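Local coordinates for MccB protein (Escherichia coli, PDB 6OM4), which takes part in making the antibiotic microcin C7, joining a nucleotide to the peptide precursor MccA, probably by an ATP-dependent, E1-like activation, at residues Asp207-Ser212 and Asn221-Tyr226; Phe246-Val251 and Gly256-Gln261. All blocks are in the same frame, centred on the assembly; numbering follows the deposited sequence.

Contact 1 (Asp207-Ser212 and Asn221-Tyr226); sequences DIWVVS and NWVNKY. With ND7 (5'-O-[(S)-amino(hydroxy)phosphoryl]adenosine), chain M.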
ATOM      1  N   ASP A 207      -9.567  10.862  -3.592  1.00 17.75           N
ATOM      2  CA  ASP A 207      -8.137  11.078  -3.320  1.00 18.72           C
ATOM      3  C   ASP A 207      -7.299  10.145  -4.196  1.00 17.65           C
ATOM      4  O   ASP A 207      -6.219  10.551  -4.642  1.00 16.75           O
ATOM      5  CB  ASP A 207      -7.835  10.931  -1.824  1.00 21.08           C
ATOM      6  CG  ASP A 207      -8.434  12.081  -1.017  1.00 26.09           C
ATOM      7  OD1 ASP A 207      -7.784  13.132  -0.964  1.00 29.11           O
ATOM      8  OD2 ASP A 207      -9.569  11.957  -0.505  1.00 20.84           O
ATOM      9  N   ILE A 208      -7.778   8.899  -4.386  1.00 15.77           N
ATOM     10  CA  ILE A 208      -7.138   7.881  -5.221  1.00 14.81           C
ATOM     11  C   ILE A 208      -8.182   6.817  -5.589  1.00 14.67           C
ATOM     12  O   ILE A 208      -9.123   6.529  -4.801  1.00 15.97           O
ATOM     13  CB  ILE A 208      -5.901   7.282  -4.517  1.00 14.90           C
ATOM     14  CG1 ILE A 208      -5.133   6.380  -5.481  1.00 14.55           C
ATOM     15  CG2 ILE A 208      -6.287   6.585  -3.207  1.00 17.06           C
ATOM     16  CD1 ILE A 208      -3.711   6.062  -5.046  1.00 15.16           C
ATOM     17  N   TRP A 209      -8.049   6.288  -6.806  1.00 14.45           N
ATOM     18  CA  TRP A 209      -8.731   5.099  -7.218  1.00 15.60           C
ATOM     19  C   TRP A 209      -7.822   3.885  -7.033  1.00 14.63           C
ATOM     20  O   TRP A 209      -6.684   3.845  -7.556  1.00 14.45           O
ATOM     21  CB  TRP A 209      -9.105   5.183  -8.699  1.00 16.21           C
ATOM     22  CG  TRP A 209     -10.162   6.189  -9.043  1.00 15.88           C
ATOM     23  CD1 TRP A 209     -10.785   7.104  -8.254  1.00 17.48           C
ATOM     24  CD2 TRP A 209     -10.711   6.337 -10.360  1.00 17.13           C
ATOM     25  NE1 TRP A 209     -11.716   7.805  -8.998  1.00 17.74           N
ATOM     26  CE2 TRP A 209     -11.649   7.384 -10.303  1.00 17.55           C
ATOM     27  CE3 TRP A 209     -10.480   5.675 -11.571  1.00 17.46           C
ATOM     28  CZ2 TRP A 209     -12.394   7.752 -11.433  1.00 19.17           C
ATOM     29  CZ3 TRP A 209     -11.207   6.041 -12.681  1.00 17.10           C
ATOM     30  CH2 TRP A 209     -12.102   7.104 -12.620  1.00 19.24           C
ATOM     31  N   VAL A 210      -8.408   2.835  -6.452  1.00 14.93           N
ATOM     32  CA  VAL A 210      -7.817   1.550  -6.459  1.00 15.36           C
ATOM     33  C   VAL A 210      -8.421   0.802  -7.643  1.00 16.71           C
ATOM     34  O   VAL A 210      -9.603   0.493  -7.630  1.00 16.42           O
ATOM     35  CB  VAL A 210      -8.064   0.790  -5.145  1.00 15.56           C
ATOM     36  CG1 VAL A 210      -7.565  -0.649  -5.260  1.00 15.80           C
ATOM     37  CG2 VAL A 210      -7.439   1.518  -3.947  1.00 15.07           C
ATOM     38  N   VAL A 211      -7.582   0.463  -8.612  1.00 14.79           N
ATOM     39  CA  VAL A 211      -8.036  -0.143  -9.842  1.00 15.67           C
ATOM     40  C   VAL A 211      -7.790  -1.647  -9.737  1.00 16.11           C
ATOM     41  O   VAL A 211      -6.667  -2.134  -9.967  1.00 15.49           O
ATOM     42  CB  VAL A 211      -7.373   0.483 -11.085  1.00 15.07           C
ATOM     43  CG1 VAL A 211      -7.928  -0.126 -12.347  1.00 15.87           C
ATOM     44  CG2 VAL A 211      -7.535   1.991 -11.079  1.00 16.62           C
ATOM     45  N   SER A 212      -8.861  -2.341  -9.341  1.00 18.12           N
ATOM     46  CA  SER A 212      -8.845  -3.766  -8.980  1.00 20.58           C
ATOM     47  C   SER A 212      -9.911  -4.515  -9.796  1.00 22.16           C
ATOM     48  O   SER A 212     -10.559  -5.446  -9.285  1.00 21.84           O
ATOM     49  CB  SER A 212      -9.013  -3.970  -7.470  1.00 19.58           C
ATOM     50  OG  SER A 212     -10.006  -3.125  -6.840  1.00 19.26           O
ATOM     51  N   ASN A 221      -5.937   0.420 -19.725  1.00 15.60           N
ATOM     52  CA  ASN A 221      -5.597   1.508 -20.699  1.00 17.80           C
ATOM     53  C   ASN A 221      -6.645   2.623 -20.666  1.00 17.92           C
ATOM     54  O   ASN A 221      -6.290   3.830 -20.671  1.00 18.41           O
ATOM     55  CB  ASN A 221      -5.380   0.950 -22.099  1.00 20.87           C
ATOM     56  CG  ASN A 221      -4.313  -0.112 -22.128  1.00 23.36           C
ATOM     57  OD1 ASN A 221      -4.633  -1.296 -21.993  1.00 23.24           O
ATOM     58  ND2 ASN A 221      -3.061   0.312 -22.225  1.00 23.19           N
ATOM     59  N   TRP A 222      -7.926   2.238 -20.595  1.00 17.11           N
ATOM     60  CA  TRP A 222      -9.001   3.193 -20.470  1.00 16.39           C
ATOM     61  C   TRP A 222      -8.846   4.014 -19.187  1.00 18.72           C
ATOM     62  O   TRP A 222      -9.044   5.248 -19.176  1.00 16.30           O
ATOM     63  CB  TRP A 222     -10.360   2.507 -20.426  1.00 18.62           C
ATOM     64  CG  TRP A 222     -10.775   1.839 -21.686  1.00 19.74           C
ATOM     65  CD1 TRP A 222     -10.234   1.986 -22.933  1.00 19.75           C
ATOM     66  CD2 TRP A 222     -11.900   0.953 -21.819  1.00 19.85           C
ATOM     67  NE1 TRP A 222     -10.972   1.257 -23.836  1.00 21.93           N
ATOM     68  CE2 TRP A 222     -11.947   0.563 -23.168  1.00 21.36           C
ATOM     69  CE3 TRP A 222     -12.843   0.434 -20.918  1.00 21.56           C
ATOM     70  CZ2 TRP A 222     -12.934  -0.305 -23.650  1.00 22.24           C
ATOM     71  CZ3 TRP A 222     -13.785  -0.458 -21.387  1.00 22.84           C
ATOM     72  CH2 TRP A 222     -13.834  -0.808 -22.740  1.00 22.07           C
ATOM     73  N   VAL A 223      -8.636   3.293 -18.075  1.00 15.88           N
ATOM     74  CA  VAL A 223      -8.554   3.964 -16.754  1.00 16.50           C
ATOM     75  C   VAL A 223      -7.403   4.978 -16.763  1.00 14.90           C
ATOM     76  O   VAL A 223      -7.521   6.079 -16.321  1.00 14.95           O
ATOM     77  CB  VAL A 223      -8.400   2.919 -15.631  1.00 17.04           C
ATOM     78  CG1 VAL A 223      -8.109   3.609 -14.312  1.00 18.01           C
ATOM     79  CG2 VAL A 223      -9.626   2.027 -15.516  1.00 17.88           C
ATOM     80  N   ASN A 224      -6.267   4.546 -17.277  1.00 16.11           N
ATOM     81  CA  ASN A 224      -5.081   5.334 -17.339  1.00 16.77           C
ATOM     82  C   ASN A 224      -5.390   6.634 -18.099  1.00 16.98           C
ATOM     83  O   ASN A 224      -5.119   7.726 -17.603  1.00 17.16           O
ATOM     84  CB  ASN A 224      -3.957   4.534 -17.977  1.00 16.62           C
ATOM     85  CG  ASN A 224      -2.682   5.338 -18.134  1.00 16.68           C
ATOM     86  OD1 ASN A 224      -2.311   5.774 -19.241  1.00 21.06           O
ATOM     87  ND2 ASN A 224      -2.052   5.592 -17.021  1.00 13.85           N
ATOM     88  N   LYS A 225      -5.947   6.509 -19.312  1.00 18.15           N
ATOM     89  CA  LYS A 225      -6.222   7.692 -20.155  1.00 20.16           C
ATOM     90  C   LYS A 225      -7.201   8.625 -19.439  1.00 19.82           C
ATOM     91  O   LYS A 225      -6.940   9.849 -19.352  1.00 17.23           O
ATOM     92  CB  LYS A 225      -6.706   7.258 -21.547  1.00 24.17           C
ATOM     93  CG  LYS A 225      -7.408   8.343 -22.363  1.00 28.70           C
ATOM     94  CD  LYS A 225      -7.644   7.984 -23.829  1.00 31.78           C
ATOM     95  CE  LYS A 225      -6.350   7.880 -24.627  1.00 38.14           C
ATOM     96  NZ  LYS A 225      -6.559   8.041 -26.095  1.00 41.34           N
ATOM     97  N   TYR A 226      -8.283   8.058 -18.883  1.00 18.00           N
ATOM     98  CA  TYR A 226      -9.291   8.821 -18.185  1.00 17.75           C
ATOM     99  C   TYR A 226      -8.672   9.575 -17.015  1.00 18.15           C
ATOM    100  O   TYR A 226      -8.979  10.760 -16.823  1.00 18.22           O
ATOM    101  CB  TYR A 226     -10.446   7.958 -17.676  1.00 18.32           C
ATOM    102  CG  TYR A 226     -11.512   8.731 -16.943  1.00 19.48           C
ATOM    103  CD1 TYR A 226     -11.417   8.976 -15.595  1.00 18.19           C
ATOM    104  CD2 TYR A 226     -12.587   9.286 -17.620  1.00 20.83           C
ATOM    105  CE1 TYR A 226     -12.366   9.714 -14.913  1.00 22.04           C
ATOM    106  CE2 TYR A 226     -13.567  10.000 -16.948  1.00 21.20           C
ATOM    107  CZ  TYR A 226     -13.425  10.274 -15.606  1.00 20.13           C
ATOM    108  OH  TYR A 226     -14.409  10.967 -14.948  1.00 25.02           O
TER
HETATM  109  O1A ND7 M 101     -11.649 -11.538 -10.722  1.00 18.83           O
HETATM  110  PA  ND7 M 101     -11.077 -10.811  -9.539  1.00 21.34           P
HETATM  111  O2A ND7 M 101     -10.892 -11.594  -8.246  1.00 18.94           O
HETATM  112  N3A ND7 M 101      -9.567 -10.260 -10.088  1.00 19.66           N
HETATM  113  O5' ND7 M 101     -11.908  -9.524  -9.131  1.00 19.54           O
HETATM  114  C5' ND7 M 101     -12.199  -8.584 -10.210  1.00 18.94           C
HETATM  115  C4' ND7 M 101     -13.458  -7.810  -9.742  1.00 18.87           C
HETATM  116  C3' ND7 M 101     -14.701  -8.753  -9.874  1.00 18.23           C
HETATM  117  O3' ND7 M 101     -15.473  -8.775  -8.737  1.00 18.79           O
HETATM  118  C2' ND7 M 101     -15.364  -8.196 -11.205  1.00 18.55           C
HETATM  119  O2' ND7 M 101     -16.839  -8.291 -11.122  1.00 18.01           O
HETATM  120  C1' ND7 M 101     -15.026  -6.900 -11.251  1.00 19.28           C
HETATM  121  O4' ND7 M 101     -13.574  -6.794 -10.539  1.00 18.64           O
HETATM  122  N9  ND7 M 101     -14.839  -6.313 -12.547  1.00 19.55           N
HETATM  123  C4  ND7 M 101     -15.398  -5.151 -12.985  1.00 20.43           C
HETATM  124  C5  ND7 M 101     -14.956  -4.938 -14.242  1.00 18.93           C
HETATM  125  N7  ND7 M 101     -14.122  -5.949 -14.577  1.00 19.55           N
HETATM  126  C8  ND7 M 101     -14.051  -6.758 -13.538  1.00 20.72           C
HETATM  127  N3  ND7 M 101     -16.249  -4.291 -12.387  1.00 21.24           N
HETATM  128  C2  ND7 M 101     -16.635  -3.232 -13.032  1.00 23.10           C
HETATM  129  N1  ND7 M 101     -16.229  -3.004 -14.286  1.00 22.75           N
HETATM  130  C6  ND7 M 101     -15.403  -3.810 -14.897  1.00 21.26           C
HETATM  131  N6  ND7 M 101     -14.978  -3.539 -16.259  1.00 21.89           N
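Strand 208-211 and residues 221-226 of helix 219-230 run nearly antiparallel, at 171° between the N-to-C directions of these short segments, with axes 11.0 Å apart. They come nearest at Val211 and Val223, whose CA atoms are 8.1 Å apart. No hydrogen bond joins them; the helix lies on one face of the sheet and is held through apolar side chains. At this closest approach of the backbones the two valines lie alongside one another, pointing opposite ways. Val211 CG2 meets Val223 CG1 at 3.7 Å, while the other branches, Val211 CG1 and Val223 CG2, pass at a looser 4.2 Å. Such short branched side chains suit the place, since they fill the space between sheet and helix without needing polar partners. Val223 CG1 also reaches the edge of the Trp209 indole near its plane, 4.2 Å from CE3. The large flat ring of Trp209 spans from strand to helix beyond a valine's reach. With CG anti to the carbonyl carbon (chi1 -69°), its six-membered ring extends to Tyr226, which meets it with ring carbons, Trp209 CH2 lying 3.5 Å from Tyr226 CE1. The rings touch at their outer carbons, nearly parallel (15°) but not stacked. The indole's one polar atom, NE1, is satisfied by the carbonyl of Pro204, which would help fix the ring's rotation. Tyr226 in turn makes an edge-to-face pair with His201. Ile208 and Val210 face the other side of the sheet, against helix 292-311. The segments belong to a beta-alpha-beta unit, in which helix 219-230 links parallel strands 208-211 and 234-240. This is the Rossmann-type layering of ThiF and E1-like enzymes, where the ligand sits at the C-terminal ends of the parallel strands; here Ser212 lines the adenosine pocket, its O 3.5 Å from O4' of the ligand.

Contact 2 (Phe246-Val251 and Gly256-Gln261); sequences FGPLYV and GCYECQ. With ZN (zinc ion), chain E.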
ATOM      1  N   PHE A 246       1.902  -4.985  -8.210  1.00 14.43           N
ATOM      2  CA  PHE A 246       1.244  -3.761  -7.746  1.00 15.30           C
ATOM      3  C   PHE A 246       2.007  -2.607  -8.345  1.00 14.50           C
ATOM      4  O   PHE A 246       3.181  -2.734  -8.644  1.00 16.19           O
ATOM      5  CB  PHE A 246       1.154  -3.627  -6.215  1.00 16.18           C
ATOM      6  CG  PHE A 246       2.445  -3.378  -5.475  1.00 18.00           C
ATOM      7  CD1 PHE A 246       3.419  -4.356  -5.380  1.00 16.65           C
ATOM      8  CD2 PHE A 246       2.702  -2.163  -4.852  1.00 17.97           C
ATOM      9  CE1 PHE A 246       4.589  -4.145  -4.661  1.00 17.34           C
ATOM     10  CE2 PHE A 246       3.890  -1.933  -4.180  1.00 18.36           C
ATOM     11  CZ  PHE A 246       4.838  -2.922  -4.080  1.00 18.43           C
ATOM     12  N   GLY A 247       1.281  -1.516  -8.506  1.00 15.52           N
ATOM     13  CA  GLY A 247       1.753  -0.408  -9.284  1.00 16.51           C
ATOM     14  C   GLY A 247       1.350  -0.503 -10.747  1.00 16.58           C
ATOM     15  O   GLY A 247       0.844  -1.521 -11.259  1.00 17.63           O
ATOM     16  N   PRO A 248       1.460   0.605 -11.492  1.00 16.70           N
ATOM     17  CA  PRO A 248       2.001   1.856 -10.965  1.00 15.19           C
ATOM     18  C   PRO A 248       1.003   2.635 -10.092  1.00 14.78           C
ATOM     19  O   PRO A 248      -0.207   2.409 -10.150  1.00 13.92           O
ATOM     20  CB  PRO A 248       2.275   2.596 -12.271  1.00 16.43           C
ATOM     21  CG  PRO A 248       1.113   2.196 -13.141  1.00 16.24           C
ATOM     22  CD  PRO A 248       0.959   0.724 -12.864  1.00 16.61           C
ATOM     23  N   LEU A 249       1.559   3.518  -9.262  1.00 13.52           N
ATOM     24  CA  LEU A 249       0.801   4.538  -8.558  1.00 15.43           C
ATOM     25  C   LEU A 249       0.966   5.824  -9.378  1.00 15.38           C
ATOM     26  O   LEU A 249       2.054   6.371  -9.420  1.00 16.11           O
ATOM     27  CB  LEU A 249       1.315   4.661  -7.118  1.00 16.79           C
ATOM     28  CG  LEU A 249       0.899   5.862  -6.278  1.00 22.26           C
ATOM     29  CD1 LEU A 249      -0.476   6.383  -6.567  1.00 24.79           C
ATOM     30  CD2 LEU A 249       1.039   5.581  -4.787  1.00 21.65           C
ATOM     31  N   TYR A 250      -0.089   6.174 -10.118  1.00 14.81           N
ATOM     32  CA  TYR A 250      -0.103   7.311 -11.031  1.00 14.71           C
ATOM     33  C   TYR A 250      -0.500   8.547 -10.231  1.00 15.10           C
ATOM     34  O   TYR A 250      -1.590   8.588  -9.647  1.00 14.73           O
ATOM     35  CB  TYR A 250      -1.106   7.115 -12.172  1.00 15.08           C
ATOM     36  CG  TYR A 250      -1.323   8.389 -12.952  1.00 16.57           C
ATOM     37  CD1 TYR A 250      -0.267   8.944 -13.653  1.00 16.20           C
ATOM     38  CD2 TYR A 250      -2.512   9.099 -12.877  1.00 15.03           C
ATOM     39  CE1 TYR A 250      -0.408  10.152 -14.312  1.00 16.14           C
ATOM     40  CE2 TYR A 250      -2.691  10.279 -13.587  1.00 16.01           C
ATOM     41  CZ  TYR A 250      -1.614  10.827 -14.269  1.00 17.78           C
ATOM     42  OH  TYR A 250      -1.747  12.020 -14.939  1.00 17.28           O
ATOM     43  N   VAL A 251       0.373   9.563 -10.260  1.00 16.16           N
ATOM     44  CA  VAL A 251       0.084  10.859  -9.623  1.00 16.35           C
ATOM     45  C   VAL A 251       0.191  11.932 -10.693  1.00 15.93           C
ATOM     46  O   VAL A 251       1.278  12.097 -11.239  1.00 18.13           O
ATOM     47  CB  VAL A 251       1.037  11.136  -8.457  1.00 17.65           C
ATOM     48  CG1 VAL A 251       0.606  12.413  -7.747  1.00 19.47           C
ATOM     49  CG2 VAL A 251       1.081   9.969  -7.490  1.00 18.69           C
ATOM     50  N   GLY A 256       5.166   8.703 -13.995  1.00 18.04           N
ATOM     51  CA  GLY A 256       4.772   8.158 -15.280  1.00 19.44           C
ATOM     52  C   GLY A 256       3.370   7.580 -15.236  1.00 20.00           C
ATOM     53  O   GLY A 256       2.834   7.291 -14.150  1.00 20.22           O
ATOM     54  N   CYS A 257       2.763   7.431 -16.422  1.00 18.05           N
ATOM     55  CA  CYS A 257       1.503   6.727 -16.551  1.00 17.03           C
ATOM     56  C   CYS A 257       1.788   5.317 -17.099  1.00 16.50           C
ATOM     57  O   CYS A 257       2.931   4.968 -17.370  1.00 16.33           O
ATOM     58  CB  CYS A 257       0.509   7.509 -17.413  1.00 16.66           C
ATOM     59  SG  CYS A 257       0.768   7.311 -19.186  1.00 17.44           S
ATOM     60  N   TYR A 258       0.735   4.503 -17.208  1.00 17.51           N
ATOM     61  CA  TYR A 258       0.837   3.124 -17.662  1.00 17.19           C
ATOM     62  C   TYR A 258       1.474   2.996 -19.056  1.00 21.01           C
ATOM     63  O   TYR A 258       2.088   1.969 -19.342  1.00 20.72           O
ATOM     64  CB  TYR A 258      -0.551   2.497 -17.646  1.00 18.33           C
ATOM     65  CG  TYR A 258      -0.574   0.983 -17.714  1.00 18.36           C
ATOM     66  CD1 TYR A 258      -0.326   0.197 -16.606  1.00 21.49           C
ATOM     67  CD2 TYR A 258      -0.925   0.351 -18.889  1.00 21.65           C
ATOM     68  CE1 TYR A 258      -0.393  -1.186 -16.665  1.00 20.93           C
ATOM     69  CE2 TYR A 258      -1.006  -1.034 -18.970  1.00 22.82           C
ATOM     70  CZ  TYR A 258      -0.769  -1.797 -17.842  1.00 21.25           C
ATOM     71  OH  TYR A 258      -0.870  -3.163 -17.953  1.00 22.72           O
ATOM     72  N   GLU A 259       1.388   4.052 -19.880  1.00 20.87           N
ATOM     73  CA  GLU A 259       1.846   3.978 -21.308  1.00 23.03           C
ATOM     74  C   GLU A 259       3.164   4.733 -21.541  1.00 22.42           C
ATOM     75  O   GLU A 259       3.727   4.668 -22.625  1.00 22.03           O
ATOM     76  CB  GLU A 259       0.707   4.459 -22.200  1.00 25.26           C
ATOM     77  CG  GLU A 259      -0.480   3.527 -22.050  1.00 29.21           C
ATOM     78  CD  GLU A 259      -1.414   3.338 -23.219  1.00 35.10           C
ATOM     79  OE1 GLU A 259      -1.042   3.690 -24.365  1.00 38.66           O
ATOM     80  OE2 GLU A 259      -2.526   2.878 -22.951  1.00 32.86           O
ATOM     81  N   CYS A 260       3.713   5.367 -20.511  1.00 22.72           N
ATOM     82  CA  CYS A 260       4.929   6.164 -20.714  1.00 22.22           C
ATOM     83  C   CYS A 260       6.049   5.297 -21.287  1.00 23.88           C
ATOM     84  O   CYS A 260       6.694   5.680 -22.277  1.00 23.55           O
ATOM     85  CB  CYS A 260       5.433   6.792 -19.419  1.00 20.41           C
ATOM     86  SG  CYS A 260       4.639   8.366 -19.002  1.00 20.46           S
ATOM     87  N   GLN A 261       6.302   4.159 -20.632  1.00 21.94           N
ATOM     88  CA  GLN A 261       7.349   3.242 -21.048  1.00 28.06           C
ATOM     89  C   GLN A 261       6.667   2.014 -21.647  1.00 31.27           C
ATOM     90  O   GLN A 261       5.568   1.651 -21.243  1.00 33.28           O
ATOM     91  CB  GLN A 261       8.254   2.838 -19.881  1.00 28.02           C
ATOM     92  CG  GLN A 261       8.676   4.017 -19.026  1.00 26.77           C
ATOM     93  CD  GLN A 261       9.704   4.839 -19.751  1.00 29.53           C
ATOM     94  OE1 GLN A 261      10.494   4.302 -20.529  1.00 30.70           O
ATOM     95  NE2 GLN A 261       9.705   6.139 -19.498  1.00 28.26           N
TER
HETATM   96 ZN    ZN E 401       2.499   8.581 -19.857  1.00 18.99          ZN
HETATM   97  O   HOH W   1       3.796   5.680 -11.715  1.00 15.47           O
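Pro248, Tyr250 and Gly256 give up the most surface here, where the end of strand 243-250 faces the zinc-binding loop 256-261. Pro248 follows a cis peptide bond, and its ring presents CD to the edge of the Tyr258 ring, 4.0 Å from CD1 and near the ring plane. Proline suits the spot as a compact apolar surface without an N-H to satisfy. The Tyr250 ring swings out to the loop from a bond that points past it, with CG anti to the backbone N (chi1 169°), and a ring of this length is what spans the gap. Gly256 O lies in the plane of that ring at its edge, 3.5 Å from Tyr250 CD1, and Cys257 CB is 4.1 Å from the same carbon. Gly256 takes part through its backbone, and its carbonyl also accepts a bond from a water, which donates to Leu249 O (3.0 Å) as well and so bridges strand and loop.

Beyond Gly256 the chain makes a type I turn from Cys257 to Cys260, bringing both sulfurs to the zinc ion, with Cys257 SG at 2.2 Å; Cys343 and Cys346 complete this Cys4 site. Backbone amides bond to the thiolates: Cys257 N points at Cys260 SG (N-H...S 166°) and Glu259 N at Cys257 SG (159°), which probably tempers their negative charge.

Tyr250 also packs on Val228 and Tyr258 on Ile220, both of helix 219-230. Strand 243-250 is hydrogen-bonded between strands 234-240 and 321-326, while Leu249 turns away from the zinc loop to Phe309 of helix 292-311.

Both contacts are buried, they follow one another along the chain, and they share the same mixed sheet. Contact 1 lies in the parallel, Rossmann-type part, has no hydrogen bond between its segments and rests on apolar and aromatic contacts; in contact 2, in the antiparallel part, a water bridges strand and loop, and zinc fixes the turn of the loop. Helix 219-230 connects them: it covers the strand of contact 1 and touches the loop of contact 2, with Asn221 ND2 probably hydrogen-bonded to Glu259 OE2 (2.7 Å). On the face covered by helix 292-311, Ile208 and Leu249 touch. Contact 1 borders the adenosine pocket; contact 2 supplies two of the four zinc ligands, and Tyr258 packs on the bound peptide's backbone.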